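Long-range contacts in possible prolidase (PDB 2P9B), which probably hydrolyses carbon-nitrogen bonds as a member of the amidohydrolase family, with a substrate that remains uncertain: residues A[294-299]-A[357-362]; A[73-78]-A[344-349]; A[340-345]-A[375-380]. One frame throughout, in Å; residues are numbered along the deposited sequence.

Interaction 1 (A[294-299]-A[357-362]); sequences TLSAGL and WRELEL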
ATOM      1  N   THR A 294       3.542   3.579  -7.317  1.00 13.08           N
ATOM      2  CA  THR A 294       3.839   2.167  -7.555  1.00 13.49           C
ATOM      3  C   THR A 294       5.020   2.016  -8.519  1.00 13.04           C
ATOM      4  O   THR A 294       4.962   1.257  -9.487  1.00 13.30           O
ATOM      5  CB  THR A 294       2.614   1.408  -8.129  1.00 16.55           C
ATOM      6  OG1 THR A 294       2.396   1.795  -9.489  1.00 22.12           O
ATOM      7  CG2 THR A 294       1.366   1.733  -7.328  1.00 15.18           C
ATOM      8  N   LEU A 295       6.101   2.735  -8.231  1.00 12.46           N
ATOM      9  CA  LEU A 295       7.287   2.686  -9.074  1.00 12.81           C
ATOM     10  C   LEU A 295       7.841   1.270  -9.189  1.00 12.80           C
ATOM     11  O   LEU A 295       8.392   0.896 -10.220  1.00 12.33           O
ATOM     12  CB  LEU A 295       8.368   3.624  -8.533  1.00 13.73           C
ATOM     13  CG  LEU A 295       7.959   5.102  -8.485  1.00 14.97           C
ATOM     14  CD1 LEU A 295       9.123   5.939  -7.986  1.00 17.07           C
ATOM     15  CD2 LEU A 295       7.530   5.563  -9.870  1.00 15.22           C
ATOM     16  N   SER A 296       7.691   0.488  -8.127  1.00 12.70           N
ATOM     17  CA  SER A 296       8.161  -0.895  -8.122  1.00 12.55           C
ATOM     18  C   SER A 296       7.559  -1.735  -9.245  1.00 11.95           C
ATOM     19  O   SER A 296       8.163  -2.715  -9.688  1.00 13.86           O
ATOM     20  CB  SER A 296       7.823  -1.566  -6.788  1.00 10.75           C
ATOM     21  OG  SER A 296       8.590  -1.044  -5.730  1.00 14.46           O
ATOM     22  N   ALA A 297       6.366  -1.366  -9.701  1.00 12.65           N
ATOM     23  CA  ALA A 297       5.706  -2.133 -10.748  1.00 14.08           C
ATOM     24  C   ALA A 297       6.132  -1.765 -12.164  1.00 14.80           C
ATOM     25  O   ALA A 297       6.127  -2.610 -13.054  1.00 17.92           O
ATOM     26  CB  ALA A 297       4.189  -2.007 -10.613  1.00 15.24           C
ATOM     27  N   GLY A 298       6.521  -0.514 -12.377  1.00 16.12           N
ATOM     28  CA  GLY A 298       6.905  -0.110 -13.717  1.00 17.02           C
ATOM     29  C   GLY A 298       8.375  -0.215 -14.070  1.00 18.24           C
ATOM     30  O   GLY A 298       8.724  -0.647 -15.173  1.00 18.19           O
ATOM     31  N   LEU A 299       9.240   0.165 -13.138  1.00 17.54           N
ATOM     32  CA  LEU A 299      10.677   0.152 -13.382  1.00 18.60           C
ATOM     33  C   LEU A 299      11.303  -1.159 -13.843  1.00 19.47           C
ATOM     34  O   LEU A 299      12.205  -1.146 -14.678  1.00 19.75           O
ATOM     35  CB  LEU A 299      11.420   0.680 -12.156  1.00 18.11           C
ATOM     36  CG  LEU A 299      11.325   2.199 -11.993  1.00 18.86           C
ATOM     37  CD1 LEU A 299      11.906   2.622 -10.652  1.00 19.71           C
ATOM     38  CD2 LEU A 299      12.073   2.873 -13.143  1.00 20.34           C
ATOM     39  N   TRP A 357       9.541  -2.498   1.025  1.00 12.00           N
ATOM     40  CA  TRP A 357      10.629  -1.581   1.367  1.00 12.91           C
ATOM     41  C   TRP A 357      11.287  -0.927   0.149  1.00 12.39           C
ATOM     42  O   TRP A 357      11.722   0.224   0.210  1.00 12.74           O
ATOM     43  CB  TRP A 357      11.710  -2.306   2.181  1.00 14.04           C
ATOM     44  CG  TRP A 357      12.538  -3.244   1.350  1.00 13.99           C
ATOM     45  CD1 TRP A 357      12.232  -4.527   1.005  1.00 15.15           C
ATOM     46  CD2 TRP A 357      13.757  -2.923   0.665  1.00 15.37           C
ATOM     47  NE1 TRP A 357      13.180  -5.024   0.139  1.00 16.53           N
ATOM     48  CE2 TRP A 357      14.124  -4.060  -0.085  1.00 15.98           C
ATOM     49  CE3 TRP A 357      14.566  -1.781   0.609  1.00 15.52           C
ATOM     50  CZ2 TRP A 357      15.274  -4.088  -0.885  1.00 17.42           C
ATOM     51  CZ3 TRP A 357      15.707  -1.809  -0.187  1.00 18.21           C
ATOM     52  CH2 TRP A 357      16.047  -2.959  -0.923  1.00 18.10           C
ATOM     53  N   ARG A 358      11.367  -1.667  -0.951  1.00 10.90           N
ATOM     54  CA  ARG A 358      11.994  -1.161  -2.166  1.00 10.74           C
ATOM     55  C   ARG A 358      11.317   0.104  -2.679  1.00 10.43           C
ATOM     56  O   ARG A 358      11.977   0.980  -3.240  1.00 12.60           O
ATOM     57  CB  ARG A 358      11.970  -2.234  -3.261  1.00 11.60           C
ATOM     58  CG  ARG A 358      12.586  -1.786  -4.584  1.00 13.64           C
ATOM     59  CD  ARG A 358      14.107  -1.751  -4.509  1.00 15.94           C
ATOM     60  NE  ARG A 358      14.669  -3.098  -4.530  1.00 17.52           N
ATOM     61  CZ  ARG A 358      15.970  -3.367  -4.541  1.00 19.13           C
ATOM     62  NH1 ARG A 358      16.855  -2.379  -4.527  1.00 18.58           N
ATOM     63  NH2 ARG A 358      16.385  -4.625  -4.585  1.00 19.38           N
ATOM     64  N   GLU A 359      10.006   0.210  -2.482  1.00 10.55           N
ATOM     65  CA  GLU A 359       9.269   1.384  -2.961  1.00 10.55           C
ATOM     66  C   GLU A 359       9.766   2.666  -2.308  1.00 10.78           C
ATOM     67  O   GLU A 359       9.784   3.726  -2.941  1.00 10.91           O
ATOM     68  CB  GLU A 359       7.760   1.219  -2.705  1.00  9.25           C
ATOM     69  CG  GLU A 359       6.871   2.315  -3.331  1.00  9.97           C
ATOM     70  CD  GLU A 359       6.889   2.341  -4.866  1.00 11.50           C
ATOM     71  OE1 GLU A 359       7.371   1.377  -5.496  1.00 14.73           O
ATOM     72  OE2 GLU A 359       6.405   3.338  -5.442  1.00 13.16           O
ATOM     73  N   LEU A 360      10.165   2.580  -1.044  1.00 11.03           N
ATOM     74  CA  LEU A 360      10.660   3.770  -0.357  1.00 10.87           C
ATOM     75  C   LEU A 360      11.992   4.199  -0.959  1.00 12.86           C
ATOM     76  O   LEU A 360      12.249   5.390  -1.130  1.00 12.03           O
ATOM     77  CB  LEU A 360      10.822   3.513   1.145  1.00 10.67           C
ATOM     78  CG  LEU A 360       9.531   3.440   1.965  1.00 10.58           C
ATOM     79  CD1 LEU A 360       8.807   2.129   1.696  1.00 11.55           C
ATOM     80  CD2 LEU A 360       9.863   3.567   3.437  1.00 11.50           C
ATOM     81  N   GLU A 361      12.838   3.228  -1.287  1.00 13.52           N
ATOM     82  CA  GLU A 361      14.129   3.556  -1.882  1.00 15.32           C
ATOM     83  C   GLU A 361      13.931   4.191  -3.248  1.00 15.68           C
ATOM     84  O   GLU A 361      14.679   5.091  -3.637  1.00 16.11           O
ATOM     85  CB  GLU A 361      15.010   2.309  -2.007  1.00 19.42           C
ATOM     86  CG  GLU A 361      15.708   1.949  -0.704  1.00 25.28           C
ATOM     87  CD  GLU A 361      17.069   1.300  -0.912  1.00 28.31           C
ATOM     88  OE1 GLU A 361      17.834   1.218   0.073  1.00 29.29           O
ATOM     89  OE2 GLU A 361      17.373   0.868  -2.047  1.00 28.77           O
ATOM     90  N   LEU A 362      12.912   3.727  -3.969  1.00 14.66           N
ATOM     91  CA  LEU A 362      12.614   4.255  -5.291  1.00 14.06           C
ATOM     92  C   LEU A 362      12.046   5.674  -5.231  1.00 14.21           C
ATOM     93  O   LEU A 362      12.328   6.484  -6.106  1.00 14.80           O
ATOM     94  CB  LEU A 362      11.645   3.328  -6.035  1.00 13.67           C
ATOM     95  CG  LEU A 362      12.183   1.928  -6.355  1.00 15.18           C
ATOM     96  CD1 LEU A 362      11.101   1.103  -7.032  1.00 16.51           C
ATOM     97  CD2 LEU A 362      13.411   2.029  -7.255  1.00 16.47           C
TER
HETATM   98  O   HOH W   1       3.999   4.043  -4.339  1.00 12.81           O
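Glu-359 presents its carboxylate from helix 356-367 to the start of helix 295-303, where both oxygens are taken up by Leu-295 and Ser-296. Glu-359 OE2 accepts the amide of Leu-295 (Leu-295 N to OE2 2.9 Å) through its syn lone pair. Glu-359 OE1 uses its own syn lone pair for the next amide, at 2.8 Å from Ser-296 N. The hydroxyl of Ser-296 donates to the same oxygen from nearly in line with the C-O bond, Ser-296 OG to Glu-359 OE1 being 2.7 Å, so one residue grips OE1 twice. The amide of Thr-294 is too poorly angled for OE2; it gives its proton to a water at 3.0 Å from Thr-294 N, and that water can also donate to Glu-359 OE2. CG of Glu-359 is anti to the backbone N (chi1 -173°), and a bend at chi2 (65°) brings CD round toward the two amides. In the TIM-barrel fold of the amidohydrolases, helix 295-303 follows strand 290-292, and the carboxylate accepts amides near the start of this weakly bonded helix; these donors would probably favour the ionised carboxylate. The two short helical segments cross at 80°. Beside the polar cluster Leu-362 packs against the same turn: its CD1 lies 4.0 Å from Leu-295 CB, while its CD2 meets Leu-299 CD1 tip to tip at 3.8 Å. Arg-358 only brushes Ser-296 with CG; its guanidinium lies with one face over Trp-357 CH2 and forms a salt bridge through NH2 with Asp-446 of helix 439-449.

Interaction 2 (A[73-78]-A[344-349]); sequences LINAHT and TDTGMT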
ATOM      1  N   LEU A  73       4.790  -1.001   8.349  1.00  9.42           N
ATOM      2  CA  LEU A  73       4.683  -0.466   6.993  1.00  9.82           C
ATOM      3  C   LEU A  73       3.279  -0.734   6.473  1.00 10.93           C
ATOM      4  O   LEU A  73       2.593  -1.626   6.951  1.00 11.79           O
ATOM      5  CB  LEU A  73       5.706  -1.126   6.056  1.00 10.44           C
ATOM      6  CG  LEU A  73       7.187  -0.813   6.306  1.00 10.50           C
ATOM      7  CD1 LEU A  73       8.057  -1.617   5.349  1.00 11.47           C
ATOM      8  CD2 LEU A  73       7.424   0.689   6.110  1.00 12.17           C
ATOM      9  N   ILE A  74       2.852   0.066   5.503  1.00  9.48           N
ATOM     10  CA  ILE A  74       1.538  -0.097   4.893  1.00  9.25           C
ATOM     11  C   ILE A  74       1.754  -0.129   3.390  1.00 10.18           C
ATOM     12  O   ILE A  74       2.529   0.667   2.860  1.00 10.47           O
ATOM     13  CB  ILE A  74       0.605   1.094   5.257  1.00  8.36           C
ATOM     14  CG1 ILE A  74       0.394   1.124   6.775  1.00  9.17           C
ATOM     15  CG2 ILE A  74      -0.731   0.966   4.522  1.00  9.50           C
ATOM     16  CD1 ILE A  74      -0.496   2.254   7.269  1.00 10.28           C
ATOM     17  N   ASN A  75       1.095  -1.062   2.704  1.00 10.31           N
ATOM     18  CA  ASN A  75       1.218  -1.151   1.250  1.00  9.03           C
ATOM     19  C   ASN A  75      -0.172  -0.899   0.678  1.00  9.60           C
ATOM     20  O   ASN A  75      -1.080  -1.702   0.861  1.00 10.55           O
ATOM     21  CB  ASN A  75       1.722  -2.532   0.817  1.00  8.39           C
ATOM     22  CG  ASN A  75       2.110  -2.567  -0.653  1.00  8.24           C
ATOM     23  OD1 ASN A  75       1.447  -1.957  -1.488  1.00 10.73           O
ATOM     24  ND2 ASN A  75       3.187  -3.278  -0.969  1.00  9.59           N
ATOM     25  N   ALA A  76      -0.341   0.228  -0.008  1.00  9.81           N
ATOM     26  CA  ALA A  76      -1.650   0.594  -0.548  1.00  9.82           C
ATOM     27  C   ALA A  76      -2.046  -0.045  -1.869  1.00 10.25           C
ATOM     28  O   ALA A  76      -3.113   0.255  -2.408  1.00 11.20           O
ATOM     29  CB  ALA A  76      -1.745   2.114  -0.671  1.00 10.76           C
ATOM     30  N   HIS A  77      -1.208  -0.925  -2.401  1.00 10.53           N
ATOM     31  CA  HIS A  77      -1.542  -1.553  -3.672  1.00 12.18           C
ATOM     32  C   HIS A  77      -0.961  -2.960  -3.755  1.00 10.71           C
ATOM     33  O   HIS A  77       0.200  -3.140  -4.107  1.00 12.99           O
ATOM     34  CB  HIS A  77      -1.026  -0.683  -4.824  1.00 12.59           C
ATOM     35  CG  HIS A  77      -1.534  -1.097  -6.168  1.00 15.94           C
ATOM     36  ND1 HIS A  77      -1.591  -0.233  -7.240  1.00 20.01           N
ATOM     37  CD2 HIS A  77      -2.009  -2.283  -6.615  1.00 14.52           C
ATOM     38  CE1 HIS A  77      -2.081  -0.868  -8.289  1.00 18.04           C
ATOM     39  NE2 HIS A  77      -2.343  -2.114  -7.937  1.00 18.15           N
ATOM     40  N   THR A  78      -1.785  -3.949  -3.423  1.00 11.75           N
ATOM     41  CA  THR A  78      -1.359  -5.343  -3.435  1.00 10.14           C
ATOM     42  C   THR A  78      -2.364  -6.272  -4.119  1.00 11.08           C
ATOM     43  O   THR A  78      -3.481  -5.872  -4.443  1.00 12.96           O
ATOM     44  CB  THR A  78      -1.151  -5.866  -1.991  1.00  9.88           C
ATOM     45  OG1 THR A  78      -2.400  -5.831  -1.279  1.00 11.69           O
ATOM     46  CG2 THR A  78      -0.139  -4.987  -1.245  1.00 11.39           C
ATOM     47  N   THR A 344       2.909  -1.080  -4.248  1.00 11.14           N
ATOM     48  CA  THR A 344       3.849  -1.673  -5.194  1.00  9.66           C
ATOM     49  C   THR A 344       3.280  -2.574  -6.280  1.00 11.90           C
ATOM     50  O   THR A 344       3.997  -2.933  -7.209  1.00 12.30           O
ATOM     51  CB  THR A 344       4.914  -2.494  -4.459  1.00 10.01           C
ATOM     52  OG1 THR A 344       4.287  -3.595  -3.793  1.00  9.41           O
ATOM     53  CG2 THR A 344       5.642  -1.629  -3.445  1.00 11.33           C
ATOM     54  N   ASP A 345       2.008  -2.941  -6.156  1.00 11.61           N
ATOM     55  CA  ASP A 345       1.348  -3.835  -7.110  1.00 13.10           C
ATOM     56  C   ASP A 345       1.949  -5.241  -6.978  1.00 13.13           C
ATOM     57  O   ASP A 345       2.374  -5.841  -7.964  1.00 14.92           O
ATOM     58  CB  ASP A 345       1.521  -3.330  -8.550  1.00 15.14           C
ATOM     59  CG  ASP A 345       0.378  -3.755  -9.460  1.00 20.08           C
ATOM     60  OD1 ASP A 345      -0.377  -4.674  -9.084  1.00 19.72           O
ATOM     61  OD2 ASP A 345       0.233  -3.170 -10.557  1.00 22.63           O
ATOM     62  N   THR A 346       1.979  -5.764  -5.756  1.00 13.23           N
ATOM     63  CA  THR A 346       2.537  -7.096  -5.519  1.00 13.41           C
ATOM     64  C   THR A 346       1.806  -8.159  -6.337  1.00 16.43           C
ATOM     65  O   THR A 346       0.660  -7.967  -6.743  1.00 16.85           O
ATOM     66  CB  THR A 346       2.457  -7.495  -4.026  1.00 13.02           C
ATOM     67  OG1 THR A 346       1.088  -7.647  -3.641  1.00 12.29           O
ATOM     68  CG2 THR A 346       3.106  -6.428  -3.153  1.00 12.29           C
ATOM     69  N   GLY A 347       2.465  -9.290  -6.566  1.00 18.55           N
ATOM     70  CA  GLY A 347       1.841 -10.346  -7.341  1.00 21.82           C
ATOM     71  C   GLY A 347       2.361 -10.361  -8.763  1.00 25.80           C
ATOM     72  O   GLY A 347       2.247 -11.373  -9.462  1.00 26.31           O
HETATM   73  N   MSE A 348       2.925  -9.233  -9.192  1.00 27.36           N
HETATM   74  CA  MSE A 348       3.492  -9.125 -10.532  1.00 31.29           C
HETATM   75  C   MSE A 348       4.764  -9.969 -10.520  1.00 30.33           C
HETATM   76  O   MSE A 348       5.402 -10.131  -9.481  1.00 29.28           O
HETATM   77  CB  MSE A 348       3.837  -7.669 -10.875  1.00 36.31           C
HETATM   78  CG  MSE A 348       2.659  -6.695 -10.873  1.00 43.44           C
HETATM   79 SE   MSE A 348       1.287  -7.016 -12.227  1.00 62.02          SE
HETATM   80  CE  MSE A 348      -0.035  -7.962 -11.155  1.00 48.61           C
ATOM     81  N   THR A 349       5.128 -10.513 -11.675  1.00 30.70           N
ATOM     82  CA  THR A 349       6.315 -11.350 -11.771  1.00 30.58           C
ATOM     83  C   THR A 349       7.546 -10.738 -11.107  1.00 28.36           C
ATOM     84  O   THR A 349       8.289 -11.433 -10.418  1.00 29.79           O
ATOM     85  CB  THR A 349       6.661 -11.660 -13.244  1.00 32.75           C
ATOM     86  OG1 THR A 349       5.555 -12.328 -13.868  1.00 34.19           O
ATOM     87  CG2 THR A 349       7.894 -12.550 -13.325  1.00 34.67           C
TER
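Asn-75 and His-77 make a buried, largely polar contact with Thr-344 and Asp-345, joining the end of strand 68-78 to the loop before helix 356-367. Asn-75 ND2 donates almost straight to Thr-344 OG1 (3.0 Å, 173°) in the amide plane, and also bonds to Thr-356 OG1; Asn-75 OD1 accepts Thr-344 N at 3.2 Å and His-77 N, the latter closing an Asx turn. His-77 O receives Asp-345 N at 2.7 Å and, weakly, Thr-344 N. An alanine in place of Asn-75 would probably leave the Thr-344 hydroxyl without this donor, the His-77 amide without its acceptor and Thr-344 N with only its weak bond to the His-77 carbonyl. In amidohydrolase barrels a His-X-His pair after the first strand and an aspartate after the last commonly bind metal; His-77, His-79 and Asp-345 turn donor atoms toward a common point, consistent with such a site, though no metal is modelled. The His-77 ring and Asp-345 side chain lie side by side, planes 32° apart, with Asp-345 CB in CH-pi contact over one ring face, offset toward the rim, 4.2 Å from the centroid. Thr-346 OG1 packs 3.3 Å from Thr-78 CB and bonds to Gln-353 OE1 and His-79 N.

Interaction 3 (A[340-345]-A[375-380]); sequences IGVGTD and LHAATA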
ATOM      1  N   ILE A 340       0.951  11.588  -1.258  1.00 12.68           N
ATOM      2  CA  ILE A 340       1.573  10.511  -2.024  1.00 11.67           C
ATOM      3  C   ILE A 340       1.821   9.313  -1.128  1.00  9.75           C
ATOM      4  O   ILE A 340       2.482   9.431  -0.100  1.00 12.35           O
ATOM      5  CB  ILE A 340       2.926  10.960  -2.607  1.00 11.58           C
ATOM      6  CG1 ILE A 340       2.721  12.229  -3.441  1.00 12.31           C
ATOM      7  CG2 ILE A 340       3.538   9.827  -3.428  1.00 11.86           C
ATOM      8  CD1 ILE A 340       4.001  12.860  -3.939  1.00 14.50           C
ATOM      9  N   GLY A 341       1.310   8.158  -1.538  1.00  9.30           N
ATOM     10  CA  GLY A 341       1.480   6.967  -0.731  1.00 10.89           C
ATOM     11  C   GLY A 341       2.449   5.950  -1.288  1.00 10.49           C
ATOM     12  O   GLY A 341       3.096   6.167  -2.309  1.00 12.50           O
ATOM     13  N   VAL A 342       2.542   4.824  -0.591  1.00  9.94           N
ATOM     14  CA  VAL A 342       3.427   3.734  -0.975  1.00  9.33           C
ATOM     15  C   VAL A 342       2.603   2.488  -1.292  1.00 10.74           C
ATOM     16  O   VAL A 342       1.859   1.982  -0.449  1.00 11.20           O
ATOM     17  CB  VAL A 342       4.424   3.418   0.167  1.00 11.12           C
ATOM     18  CG1 VAL A 342       5.109   2.087  -0.076  1.00 11.57           C
ATOM     19  CG2 VAL A 342       5.463   4.530   0.263  1.00 12.26           C
ATOM     20  N   GLY A 343       2.741   2.014  -2.523  1.00  9.94           N
ATOM     21  CA  GLY A 343       2.042   0.823  -2.976  1.00 11.01           C
ATOM     22  C   GLY A 343       2.989   0.223  -3.993  1.00 11.61           C
ATOM     23  O   GLY A 343       3.803   0.954  -4.553  1.00 11.60           O
ATOM     24  N   THR A 344       2.909  -1.080  -4.248  1.00 11.14           N
ATOM     25  CA  THR A 344       3.849  -1.673  -5.194  1.00  9.66           C
ATOM     26  C   THR A 344       3.280  -2.574  -6.280  1.00 11.90           C
ATOM     27  O   THR A 344       3.997  -2.933  -7.209  1.00 12.30           O
ATOM     28  CB  THR A 344       4.914  -2.494  -4.459  1.00 10.01           C
ATOM     29  OG1 THR A 344       4.287  -3.595  -3.793  1.00  9.41           O
ATOM     30  CG2 THR A 344       5.642  -1.629  -3.445  1.00 11.33           C
ATOM     31  N   ASP A 345       2.008  -2.941  -6.156  1.00 11.61           N
ATOM     32  CA  ASP A 345       1.348  -3.835  -7.110  1.00 13.10           C
ATOM     33  C   ASP A 345       1.949  -5.241  -6.978  1.00 13.13           C
ATOM     34  O   ASP A 345       2.374  -5.841  -7.964  1.00 14.92           O
ATOM     35  CB  ASP A 345       1.521  -3.330  -8.550  1.00 15.14           C
ATOM     36  CG  ASP A 345       0.378  -3.755  -9.460  1.00 20.08           C
ATOM     37  OD1 ASP A 345      -0.377  -4.674  -9.084  1.00 19.72           O
ATOM     38  OD2 ASP A 345       0.233  -3.170 -10.557  1.00 22.63           O
ATOM     39  N   LEU A 375       9.559   7.268   4.662  1.00 12.08           N
ATOM     40  CA  LEU A 375       9.066   6.515   5.814  1.00 11.53           C
ATOM     41  C   LEU A 375       7.712   7.076   6.254  1.00 11.80           C
ATOM     42  O   LEU A 375       6.825   6.342   6.697  1.00 11.60           O
ATOM     43  CB  LEU A 375      10.076   6.591   6.963  1.00 10.07           C
ATOM     44  CG  LEU A 375      11.344   5.772   6.733  1.00 11.78           C
ATOM     45  CD1 LEU A 375      12.422   6.196   7.713  1.00 12.26           C
ATOM     46  CD2 LEU A 375      11.016   4.279   6.885  1.00 12.41           C
ATOM     47  N   HIS A 376       7.560   8.389   6.115  1.00 11.91           N
ATOM     48  CA  HIS A 376       6.323   9.070   6.480  1.00 11.84           C
ATOM     49  C   HIS A 376       5.197   8.683   5.514  1.00 11.45           C
ATOM     50  O   HIS A 376       4.042   8.513   5.919  1.00 12.07           O
ATOM     51  CB  HIS A 376       6.563  10.586   6.451  1.00 13.30           C
ATOM     52  CG  HIS A 376       5.364  11.404   6.811  1.00 14.43           C
ATOM     53  ND1 HIS A 376       4.740  11.314   8.037  1.00 15.19           N
ATOM     54  CD2 HIS A 376       4.701  12.364   6.122  1.00 14.28           C
ATOM     55  CE1 HIS A 376       3.748  12.184   8.090  1.00 16.53           C
ATOM     56  NE2 HIS A 376       3.703  12.836   6.939  1.00 16.40           N
ATOM     57  N   ALA A 377       5.548   8.525   4.241  1.00 10.34           N
ATOM     58  CA  ALA A 377       4.588   8.158   3.206  1.00 10.48           C
ATOM     59  C   ALA A 377       4.103   6.723   3.400  1.00 10.72           C
ATOM     60  O   ALA A 377       2.930   6.426   3.209  1.00 11.57           O
ATOM     61  CB  ALA A 377       5.231   8.309   1.827  1.00 11.54           C
ATOM     62  N   ALA A 378       5.016   5.848   3.807  1.00 10.68           N
ATOM     63  CA  ALA A 378       4.688   4.440   4.001  1.00 10.51           C
ATOM     64  C   ALA A 378       3.873   4.169   5.256  1.00 11.49           C
ATOM     65  O   ALA A 378       3.289   3.093   5.394  1.00 11.88           O
ATOM     66  CB  ALA A 378       5.967   3.609   4.042  1.00 10.52           C
ATOM     67  N   THR A 379       3.835   5.130   6.174  1.00 10.36           N
ATOM     68  CA  THR A 379       3.112   4.930   7.425  1.00 10.35           C
ATOM     69  C   THR A 379       1.949   5.893   7.643  1.00 10.66           C
ATOM     70  O   THR A 379       0.802   5.569   7.352  1.00 11.26           O
ATOM     71  CB  THR A 379       4.092   5.016   8.632  1.00 11.61           C
ATOM     72  OG1 THR A 379       4.790   6.269   8.600  1.00 12.84           O
ATOM     73  CG2 THR A 379       5.113   3.891   8.572  1.00 12.26           C
ATOM     74  N   ALA A 380       2.256   7.080   8.149  1.00 12.14           N
ATOM     75  CA  ALA A 380       1.231   8.076   8.427  1.00 12.50           C
ATOM     76  C   ALA A 380       0.406   8.479   7.205  1.00 11.82           C
ATOM     77  O   ALA A 380      -0.822   8.486   7.268  1.00 12.88           O
ATOM     78  CB  ALA A 380       1.873   9.313   9.051  1.00 13.56           C
TER
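Val-342 meets Ala-377 and Ala-378 through one methyl, and this apolar touch carries most of the contact. CG2 of Val-342 lies 3.9 Å from Ala-378 CB and 4.1 Å from Ala-377 CB, resting on the helix backbone between the two alanines, with Ala-378 N 3.8 Å away. The valine's CG1 is anti to the backbone N (chi1 166°), which leaves CG2 anti to the carbonyl carbon and facing the helix. The second kind of contact is with backbone atoms: the methyl of Ala-377 sits against the carbonyl of Ile-340, Ala-377 CB to Ile-340 O 3.5 Å, and Gly-341 CA approaches Ala-377 O. The small residues are consistent with the close approach, Gly-341 and Ala-377 having CA atoms 5.2 Å apart. Hydrogen bonds between the two segments are absent; a weak one runs from Val-342 N to Asn-382 OD1 further along the helix. A wider pi-type turn at 377-380 accompanies a bond from Thr-379 OG1 to Leu-375 O (2.8 Å), while Ala-378 O probably accepts Ile-74 N of strand 68-78. Residues 340-345 run between strand 290-292 and strand 68-78, with backbone bonds between Gly-341 and Leu-291 and between Ala-76 N and Val-342 O, consistent with the last strand position of the TIM barrel. Helix 371-385 packs against this stretch, helix 356-367 meets Val-342 through Glu-359 and Leu-363, and helix 313-335 meets Ile-340.

In the fold
All three contacts are buried in the core of the chain, and none belongs to the surface. Interactions 2 and 3 share Thr-344 and Asp-345, and both use the chain that runs from residue 340 into the loop: 340-345 meets a covering helix by apolar packing, whereas 344-349 meets the strand end by polar bonds near the possible metal site. Interaction 1 joins two helices and mixes both chemistries, a carboxylate binding backbone amides beside packed leucines. It touches the shared loop too, Ala-297 CB lying against Asp-345 CB and Glu-359 CB against Thr-344 CG2. Helices 356-367 and 371-385, consecutive in the chain, thus flank the same loop from interactions 1 and 3.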